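Local coordinates for copper-transporting ATPase PAA1, chloroplastic (Arabidopsis thaliana, PDB 5LBD), which uses ATP hydrolysis to carry monovalent copper across the plastid envelope and so delivers copper to the stroma, at residues 4-13 against 123-131. The protein carries 2 engineered substitutions. Sequence-based numbering, arbitrary orientation. Where two conformers were deposited one is given.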
loop_
_atom_site.group_PDB
_atom_site.type_symbol
_atom_site.label_atom_id
_atom_site.label_comp_id
_atom_site.label_asym_id
_atom_site.label_seq_id
_atom_site.Cartn_x
_atom_site.Cartn_y
_atom_site.Cartn_z
ATOM N N HIS A 4 -6.368 -5.664 16.924
ATOM C CA HIS A 4 -5.492 -6.436 16.061
ATOM C C HIS A 4 -5.865 -6.173 14.605
ATOM O O HIS A 4 -6.764 -6.841 14.081
ATOM C CB HIS A 4 -5.635 -7.919 16.422
ATOM C CG HIS A 4 -4.888 -8.845 15.516
ATOM N ND1 HIS A 4 -3.772 -8.456 14.806
ATOM C CD2 HIS A 4 -5.105 -10.143 15.197
ATOM C CE1 HIS A 4 -3.330 -9.477 14.093
ATOM N NE2 HIS A 4 -4.121 -10.512 14.313
ATOM N N PRO A 5 -5.233 -5.212 13.918
ATOM C CA PRO A 5 -5.696 -4.873 12.567
ATOM C C PRO A 5 -5.554 -6.048 11.615
ATOM O O PRO A 5 -4.554 -6.777 11.630
ATOM C CB PRO A 5 -4.797 -3.699 12.158
ATOM C CG PRO A 5 -3.638 -3.754 13.074
ATOM C CD PRO A 5 -4.119 -4.352 14.345
ATOM N N VAL A 6 -6.581 -6.226 10.786
ATOM C CA VAL A 6 -6.586 -7.240 9.741
ATOM C C VAL A 6 -7.112 -6.609 8.461
ATOM O O VAL A 6 -8.095 -5.857 8.485
ATOM C CB VAL A 6 -7.442 -8.459 10.132
ATOM C CG1 VAL A 6 -7.228 -9.582 9.141
ATOM C CG2 VAL A 6 -7.112 -8.916 11.535
ATOM N N VAL A 7 -6.468 -6.935 7.336
ATOM C CA VAL A 7 -6.970 -6.500 6.046
ATOM C C VAL A 7 -8.335 -7.117 5.835
ATOM O O VAL A 7 -8.515 -8.331 6.007
ATOM C CB VAL A 7 -5.998 -6.898 4.934
ATOM C CG1 VAL A 7 -6.624 -6.695 3.575
ATOM C CG2 VAL A 7 -4.702 -6.101 5.059
ATOM N N THR A 8 -9.321 -6.292 5.478
ATOM C CA THR A 8 -10.634 -6.848 5.175
ATOM C C THR A 8 -11.027 -6.680 3.722
ATOM O O THR A 8 -11.638 -7.584 3.136
ATOM C CB THR A 8 -11.704 -6.227 6.078
ATOM O OG1 THR A 8 -11.741 -4.814 5.897
ATOM C CG2 THR A 8 -11.400 -6.537 7.520
ATOM N N GLU A 9 -10.668 -5.564 3.112
ATOM C CA GLU A 9 -11.118 -5.271 1.766
ATOM C C GLU A 9 -10.037 -4.507 1.028
ATOM O O GLU A 9 -9.442 -3.569 1.570
ATOM C CB GLU A 9 -12.408 -4.467 1.774
ATOM C CG GLU A 9 -13.029 -4.317 0.401
ATOM C CD GLU A 9 -14.363 -3.579 0.439
ATOM O OE1 GLU A 9 -14.696 -3.031 1.510
ATOM O OE2 GLU A 9 -15.088 -3.565 -0.586
ATOM N N VAL A 10 -9.809 -4.898 -0.216
ATOM C CA VAL A 10 -8.963 -4.160 -1.134
ATOM C C VAL A 10 -9.850 -3.682 -2.265
ATOM O O VAL A 10 -10.514 -4.500 -2.914
ATOM C CB VAL A 10 -7.806 -5.011 -1.673
ATOM C CG1 VAL A 10 -6.916 -4.214 -2.560
ATOM C CG2 VAL A 10 -6.988 -5.588 -0.508
ATOM N N ILE A 11 -9.896 -2.359 -2.487
ATOM C CA ILE A 11 -10.773 -1.752 -3.483
ATOM C C ILE A 11 -9.924 -1.165 -4.607
ATOM O O ILE A 11 -8.991 -0.397 -4.340
ATOM C CB ILE A 11 -11.658 -0.675 -2.842
ATOM C CG1 ILE A 11 -12.425 -1.261 -1.654
ATOM C CG2 ILE A 11 -12.631 -0.106 -3.873
ATOM C CD1 ILE A 11 -13.220 -0.267 -0.872
ATOM N N ILE A 12 -10.287 -1.473 -5.848
ATOM C CA ILE A 12 -9.489 -1.167 -7.036
ATOM C C ILE A 12 -10.309 -0.285 -7.968
ATOM O O ILE A 12 -11.440 -0.643 -8.309
ATOM C CB ILE A 12 -9.060 -2.433 -7.802
ATOM C CG1 ILE A 12 -8.409 -3.462 -6.885
ATOM C CG2 ILE A 12 -8.136 -2.045 -8.954
ATOM C CD1 ILE A 12 -7.162 -2.994 -6.268
ATOM N N PRO A 13 -9.763 0.822 -8.482
ATOM C CA PRO A 13 -10.470 1.674 -9.445
ATOM C C PRO A 13 -10.288 1.254 -10.894
ATOM O O PRO A 13 -11.087 1.755 -11.713
ATOM C CB PRO A 13 -9.841 3.039 -9.213
ATOM C CG PRO A 13 -8.439 2.707 -8.848
ATOM C CD PRO A 13 -8.447 1.384 -8.139
ATOM N N THR A 123 -0.464 6.885 -10.295
ATOM C CA THR A 123 -1.799 6.302 -10.259
ATOM C C THR A 123 -2.225 6.025 -8.826
ATOM O O THR A 123 -1.458 5.459 -8.033
ATOM C CB THR A 123 -1.839 5.018 -11.077
ATOM O OG1 THR A 123 -1.550 5.333 -12.438
ATOM C CG2 THR A 123 -3.209 4.384 -10.994
ATOM N N LEU A 124 -3.441 6.435 -8.486
ATOM C CA LEU A 124 -4.031 6.006 -7.224
ATOM C C LEU A 124 -4.568 4.616 -7.490
ATOM O O LEU A 124 -5.534 4.447 -8.235
ATOM C CB LEU A 124 -5.129 6.962 -6.775
ATOM C CG LEU A 124 -5.928 6.621 -5.539
ATOM C CD1 LEU A 124 -5.019 6.485 -4.354
ATOM C CD2 LEU A 124 -6.960 7.713 -5.280
ATOM N N ALA A 125 -3.896 3.616 -6.942
ATOM C CA ALA A 125 -4.106 2.239 -7.310
ATOM C C ALA A 125 -5.186 1.546 -6.494
ATOM O O ALA A 125 -5.817 0.615 -7.014
ATOM C CB ALA A 125 -2.805 1.455 -7.165
ATOM N N ALA A 126 -5.356 1.911 -5.225
ATOM C CA ALA A 126 -6.208 1.106 -4.366
ATOM C C ALA A 126 -6.419 1.801 -3.037
ATOM O O ALA A 126 -5.674 2.700 -2.639
ATOM C CB ALA A 126 -5.589 -0.272 -4.120
ATOM N N VAL A 127 -7.432 1.338 -2.326
ATOM C CA VAL A 127 -7.591 1.652 -0.919
ATOM C C VAL A 127 -7.722 0.304 -0.221
ATOM O O VAL A 127 -8.339 -0.624 -0.753
ATOM C CB VAL A 127 -8.778 2.606 -0.644
ATOM C CG1 VAL A 127 -10.095 2.035 -1.121
ATOM C CG2 VAL A 127 -8.847 2.956 0.837
ATOM N N ILE A 128 -7.107 0.172 0.938
ATOM C CA ILE A 128 -7.204 -1.036 1.749
ATOM C C ILE A 128 -7.918 -0.687 3.043
ATOM O O ILE A 128 -7.524 0.263 3.737
ATOM C CB ILE A 128 -5.828 -1.662 2.058
ATOM C CG1 ILE A 128 -5.050 -1.926 0.763
ATOM C CG2 ILE A 128 -6.009 -2.940 2.885
ATOM C CD1 ILE A 128 -3.603 -2.329 0.992
ATOM N N ARG A 129 -8.946 -1.450 3.375
ATOM C CA ARG A 129 -9.695 -1.293 4.612
ATOM C C ARG A 129 -9.289 -2.372 5.602
ATOM O O ARG A 129 -9.040 -3.524 5.220
ATOM C CB ARG A 129 -11.207 -1.384 4.385
ATOM C CG ARG A 129 -11.735 -0.524 3.282
ATOM C CD ARG A 129 -13.260 -0.391 3.378
ATOM N NE ARG A 129 -13.918 -1.592 3.892
ATOM C CZ ARG A 129 -14.284 -1.773 5.160
ATOM N NH1 ARG A 129 -14.064 -0.822 6.063
ATOM N NH2 ARG A 129 -14.864 -2.913 5.533
ATOM N N PHE A 130 -9.253 -1.995 6.878
ATOM C CA PHE A 130 -8.889 -2.856 7.997
ATOM C C PHE A 130 -9.997 -2.839 9.032
ATOM O O PHE A 130 -10.593 -1.791 9.284
ATOM C CB PHE A 130 -7.616 -2.367 8.682
ATOM C CG PHE A 130 -6.449 -2.270 7.783
ATOM C CD1 PHE A 130 -6.318 -1.209 6.931
ATOM C CD2 PHE A 130 -5.475 -3.255 7.752
ATOM C CE1 PHE A 130 -5.238 -1.108 6.070
ATOM C CE2 PHE A 130 -4.398 -3.150 6.889
ATOM C CZ PHE A 130 -4.275 -2.093 6.066
ATOM N N GLU A 131 -10.247 -3.985 9.651
ATOM C CA GLU A 131 -11.180 -4.060 10.771
ATOM C C GLU A 131 -10.479 -4.718 11.955
ATOM O O GLU A 131 -9.287 -5.038 11.870
ATOM C CB GLU A 131 -12.442 -4.842 10.396
ATOM C CG GLU A 131 -13.280 -4.199 9.290
ATOM C CD GLU A 131 -14.488 -5.051 8.883
ATOM O OE1 GLU A 131 -14.760 -6.076 9.548
ATOM O OE2 GLU A 131 -15.161 -4.695 7.890
ATOM O OXT GLU A 131 -11.071 -4.941 13.014
#
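A classic beta bulge interrupts the antiparallel pairing of edge strand 7-11 with strand 123-130: T8 and E9 both face R129, and the register slips by one residue between the V7–F130 and E9–R129 pairs. The carbonyl O of R129 takes the T8 N-H at 2.8 Å in a nearly straight bond (174° at the hydrogen), while bonds from E9 N and T8 OG1 to the same oxygen are weak. T8 OG1 reaches it because chi1 of 59° sets the hydroxyl between the backbone N and carbonyl carbon; T8 OG1 also lies over one face of the R129 guanidinium, offset toward its rim. The bulge closes with R129 N bonded to E9 O; beyond it I11 and V127 exchange two backbone bonds.

The pairing closes one side of the antiparallel sheet of the N-domain, the nucleotide-binding domain of this P-type ATPase. Its two faces differ. V10 and I128 share one, where V10 packs on L30 of helix 26-37; E9, R129, I11 and V127 share the other, where I11 and V127 meet L103 of helix 101-107.

On this second face R129, its chain bent at chi3, joins two carboxylates. Its NE meets E9 OE1 at 2.9 Å; OE1 lies near the guanidinium plane, and NE comes to the anti side of OE1, with the two flat groups 89° apart; NH2 reaches the anti lone pair of E131 OE2 at 3.0 Å. A leucine here would probably leave both carboxylates without their shared positive partner. Alongside, I11 CB packs 3.6 Å from V127 CG1. Near the chain's C-terminus, V7 CG2 approaches F130 CE2 obliquely at 3.5 Å, and this ring also touches V44 and I48 of helix 43-52.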